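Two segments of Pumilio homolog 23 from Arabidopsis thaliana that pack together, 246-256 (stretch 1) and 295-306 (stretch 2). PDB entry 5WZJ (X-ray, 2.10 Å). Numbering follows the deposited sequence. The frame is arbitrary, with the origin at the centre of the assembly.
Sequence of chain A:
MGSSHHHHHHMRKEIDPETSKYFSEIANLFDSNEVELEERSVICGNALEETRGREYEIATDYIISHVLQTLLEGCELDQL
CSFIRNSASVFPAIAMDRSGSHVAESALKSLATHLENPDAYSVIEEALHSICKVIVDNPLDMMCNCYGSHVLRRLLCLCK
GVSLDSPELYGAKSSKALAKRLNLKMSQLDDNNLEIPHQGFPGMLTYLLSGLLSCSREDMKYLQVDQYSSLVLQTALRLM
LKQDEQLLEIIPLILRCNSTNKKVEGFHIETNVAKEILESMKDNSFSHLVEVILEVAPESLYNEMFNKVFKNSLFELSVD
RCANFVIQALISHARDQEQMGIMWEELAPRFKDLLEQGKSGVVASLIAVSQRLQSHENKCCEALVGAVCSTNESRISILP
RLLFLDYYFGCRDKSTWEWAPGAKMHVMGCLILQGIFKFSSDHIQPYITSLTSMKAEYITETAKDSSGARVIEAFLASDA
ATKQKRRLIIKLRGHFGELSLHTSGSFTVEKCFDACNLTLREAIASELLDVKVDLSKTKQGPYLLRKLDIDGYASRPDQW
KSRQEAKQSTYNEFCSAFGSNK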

# COMPACT_ATOMS: atom_id res chain seq x y z
N GLN A 246 23.44 -2.58 -5.83
CA GLN A 246 23.02 -1.28 -6.34
C GLN A 246 22.49 -0.38 -5.23
O GLN A 246 22.77 0.82 -5.21
CB GLN A 246 21.96 -1.47 -7.44
CG GLN A 246 22.45 -2.31 -8.62
CD GLN A 246 21.71 -1.99 -9.91
OE1 GLN A 246 21.81 -0.87 -10.43
NE2 GLN A 246 20.97 -2.96 -10.44
N LEU A 247 21.72 -0.95 -4.29
CA LEU A 247 21.19 -0.16 -3.18
C LEU A 247 22.32 0.45 -2.36
O LEU A 247 22.22 1.61 -1.94
CB LEU A 247 20.31 -1.02 -2.28
CG LEU A 247 18.99 -1.45 -2.93
CD1 LEU A 247 18.30 -2.49 -2.08
CD2 LEU A 247 18.11 -0.23 -3.10
N LEU A 248 23.40 -0.31 -2.14
CA LEU A 248 24.55 0.20 -1.40
C LEU A 248 25.33 1.26 -2.18
O LEU A 248 26.08 2.03 -1.58
CB LEU A 248 25.48 -0.96 -1.00
CG LEU A 248 24.86 -1.94 -0.00
CD1 LEU A 248 25.65 -3.26 0.06
CD2 LEU A 248 24.75 -1.30 1.39
N GLU A 249 25.15 1.32 -3.49
CA GLU A 249 25.75 2.41 -4.26
C GLU A 249 24.84 3.63 -4.32
O GLU A 249 25.31 4.76 -4.21
CB GLU A 249 26.09 1.93 -5.68
CG GLU A 249 27.23 2.69 -6.38
CD GLU A 249 28.62 2.22 -5.95
OE1 GLU A 249 28.74 1.39 -5.01
OE2 GLU A 249 29.60 2.68 -6.57
N ILE A 250 23.53 3.43 -4.48
CA ILE A 250 22.65 4.57 -4.77
C ILE A 250 22.20 5.27 -3.49
O ILE A 250 22.05 6.50 -3.48
CB ILE A 250 21.45 4.13 -5.63
CG1 ILE A 250 20.56 3.14 -4.90
CG2 ILE A 250 21.91 3.57 -6.97
CD1 ILE A 250 19.50 2.54 -5.81
N ILE A 251 21.94 4.54 -2.41
CA ILE A 251 21.40 5.17 -1.20
C ILE A 251 22.39 6.17 -0.60
O ILE A 251 21.96 7.28 -0.23
CB ILE A 251 20.92 4.11 -0.20
CG1 ILE A 251 19.65 3.43 -0.72
CG2 ILE A 251 20.67 4.75 1.18
CD1 ILE A 251 19.20 2.27 0.16
N PRO A 252 23.69 5.87 -0.50
CA PRO A 252 24.64 6.91 -0.01
C PRO A 252 24.67 8.16 -0.87
O PRO A 252 24.89 9.26 -0.33
CB PRO A 252 26.00 6.19 -0.03
CG PRO A 252 25.66 4.74 0.07
CD PRO A 252 24.35 4.56 -0.63
N LEU A 253 24.47 8.04 -2.19
CA LEU A 253 24.36 9.23 -3.03
C LEU A 253 23.12 10.05 -2.67
O LEU A 253 23.20 11.27 -2.50
CB LEU A 253 24.33 8.84 -4.52
CG LEU A 253 25.57 8.18 -5.13
CD1 LEU A 253 25.31 7.67 -6.55
CD2 LEU A 253 26.76 9.13 -5.11
N ILE A 254 21.97 9.39 -2.52
CA ILE A 254 20.74 10.10 -2.15
C ILE A 254 20.89 10.79 -0.80
O ILE A 254 20.40 11.91 -0.60
CB ILE A 254 19.55 9.13 -2.16
CG1 ILE A 254 19.31 8.61 -3.59
CG2 ILE A 254 18.30 9.82 -1.57
CD1 ILE A 254 18.20 7.58 -3.67
N LEU A 255 21.53 10.12 0.17
CA LEU A 255 21.67 10.66 1.51
C LEU A 255 22.86 11.60 1.65
O LEU A 255 23.09 12.11 2.75
CB LEU A 255 21.79 9.53 2.55
CG LEU A 255 20.50 8.71 2.74
CD1 LEU A 255 20.68 7.62 3.79
CD2 LEU A 255 19.32 9.62 3.09
N ARG A 256 23.63 11.80 0.58
CA ARG A 256 24.80 12.70 0.57
C ARG A 256 25.90 12.24 1.52
O ARG A 256 26.61 13.06 2.10
CB ARG A 256 24.39 14.15 0.89
CG ARG A 256 23.39 14.72 -0.13
CD ARG A 256 22.75 16.01 0.33
NE ARG A 256 23.73 17.04 0.64
CZ ARG A 256 24.09 17.41 1.87
NH1 ARG A 256 25.00 18.38 2.04
NH2 ARG A 256 23.54 16.83 2.94
N GLU A 295 12.64 0.86 3.95
CA GLU A 295 12.00 -0.37 3.49
C GLU A 295 12.92 -1.23 2.65
O GLU A 295 12.81 -2.46 2.67
CB GLU A 295 10.74 -0.05 2.69
CG GLU A 295 9.59 0.34 3.57
CD GLU A 295 8.48 1.04 2.82
OE1 GLU A 295 8.30 0.75 1.60
OE2 GLU A 295 7.82 1.88 3.46
N VAL A 296 13.80 -0.61 1.84
CA VAL A 296 14.68 -1.39 0.96
C VAL A 296 16.10 -1.52 1.49
O VAL A 296 16.90 -2.25 0.88
CB VAL A 296 14.71 -0.79 -0.46
CG1 VAL A 296 13.32 -0.76 -1.04
CG2 VAL A 296 15.35 0.61 -0.44
N ALA A 297 16.44 -0.86 2.60
CA ALA A 297 17.83 -0.79 3.02
C ALA A 297 18.36 -2.19 3.35
O ALA A 297 17.70 -2.95 4.05
CB ALA A 297 17.97 0.10 4.25
N PRO A 298 19.54 -2.56 2.83
CA PRO A 298 20.22 -3.76 3.32
C PRO A 298 20.61 -3.60 4.79
O PRO A 298 20.69 -2.49 5.31
CB PRO A 298 21.47 -3.86 2.43
CG PRO A 298 21.10 -3.10 1.20
CD PRO A 298 20.24 -1.96 1.69
N GLU A 299 20.88 -4.74 5.43
CA GLU A 299 21.03 -4.77 6.88
C GLU A 299 22.07 -3.76 7.37
O GLU A 299 21.80 -2.97 8.29
CB GLU A 299 21.41 -6.18 7.35
CG GLU A 299 21.82 -6.23 8.82
CD GLU A 299 21.89 -7.64 9.38
OE1 GLU A 299 20.95 -8.43 9.14
OE2 GLU A 299 22.90 -7.96 10.05
N SER A 300 23.26 -3.77 6.77
CA SER A 300 24.33 -2.90 7.24
C SER A 300 23.94 -1.44 7.11
O SER A 300 24.25 -0.61 7.98
CB SER A 300 25.61 -3.18 6.44
OG SER A 300 25.37 -2.96 5.05
N LEU A 301 23.25 -1.09 6.03
CA LEU A 301 22.84 0.29 5.83
C LEU A 301 21.74 0.67 6.82
O LEU A 301 21.77 1.75 7.40
CB LEU A 301 22.41 0.48 4.38
CG LEU A 301 22.24 1.90 3.87
CD1 LEU A 301 22.66 1.98 2.41
CD2 LEU A 301 20.81 2.30 4.04
N TYR A 302 20.76 -0.23 7.03
CA TYR A 302 19.72 0.03 8.01
C TYR A 302 20.31 0.26 9.39
O TYR A 302 19.92 1.19 10.11
CB TYR A 302 18.70 -1.13 8.07
CG TYR A 302 17.67 -0.95 9.18
CD1 TYR A 302 17.97 -1.31 10.50
CD2 TYR A 302 16.41 -0.41 8.92
CE1 TYR A 302 17.06 -1.12 11.53
CE2 TYR A 302 15.48 -0.22 9.94
CZ TYR A 302 15.82 -0.58 11.25
OH TYR A 302 14.92 -0.40 12.28
N ASN A 303 21.24 -0.62 9.81
CA ASN A 303 21.78 -0.51 11.17
C ASN A 303 22.49 0.82 11.37
O ASN A 303 22.41 1.42 12.44
CB ASN A 303 22.73 -1.68 11.46
CG ASN A 303 21.99 -3.01 11.59
OD1 ASN A 303 20.77 -3.04 11.70
ND2 ASN A 303 22.74 -4.11 11.58
N GLU A 304 23.19 1.30 10.33
CA GLU A 304 23.90 2.57 10.44
C GLU A 304 22.93 3.74 10.55
O GLU A 304 23.15 4.66 11.36
CB GLU A 304 24.84 2.73 9.24
CG GLU A 304 25.65 4.03 9.21
CD GLU A 304 26.82 4.06 10.17
OE1 GLU A 304 26.97 3.11 10.97
OE2 GLU A 304 27.60 5.05 10.13
N MET A 305 21.84 3.73 9.77
CA MET A 305 20.83 4.78 9.90
C MET A 305 20.19 4.75 11.29
O MET A 305 20.01 5.80 11.92
CB MET A 305 19.78 4.63 8.80
CG MET A 305 20.34 4.92 7.41
SD MET A 305 19.09 4.74 6.13
CE MET A 305 18.13 6.22 6.42
N PHE A 306 19.82 3.55 11.76
CA PHE A 306 19.26 3.41 13.11
C PHE A 306 20.17 4.05 14.15
O PHE A 306 19.72 4.87 14.97
CB PHE A 306 19.03 1.93 13.41
CG PHE A 306 18.35 1.66 14.73
CD1 PHE A 306 19.05 1.72 15.92
CD2 PHE A 306 17.01 1.31 14.77
CE1 PHE A 306 18.42 1.48 17.14
CE2 PHE A 306 16.36 1.07 15.96
CZ PHE A 306 17.07 1.14 17.15

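No hydrogen bond crosses between these stretches; apolar packing holds them, with 420 Å² buried in total. Leu247, Ile251, Val296, Pro298 and Leu301 are buried, while Leu248 is partly exposed and Ser300 is exposed, which suits its hydroxyl. The rule begins with spacing. Leu247, Ile251 and Leu255 recur every four residues, and all three point their CB atoms toward the partner; Leu301 and Met305 repeat that spacing on the second stretch. The helix axes run 29° apart and approach to 10.8 Å, room enough for branched aliphatic side chains to meet between them.

Leu301 is the hub of the side-chain packing. Its CD1 lies 3.6 Å from Ile251 CG2, 4.0 Å from Leu248 CD2 and 4.3 Å from Pro252 CD, so a single methyl serves three residues. Leu248 starts sideways, yet its m,t rotamer brings its end nearer, where CD2 also meets Pro298 CG at 4.1 Å. Further along, Leu255 CD1 touches Met305 CE at 3.9 Å, the long thioether side chain spanning a wider backbone gap.

Where the earlier helix of stretch 2 ends, Val296 CG2 packs on Leu247 CD2 (3.9 Å) and Ile251 CD1 (4.2 Å). Pro298, at the N-cap position, offers its CD to Leu247 CB at 4.1 Å: a rigid apolar ring suits this turn.

The closest contact is mixed: Leu247 CD1 sits 3.3 Å from Val296 O, a van der Waals approach rather than a hydrogen bond.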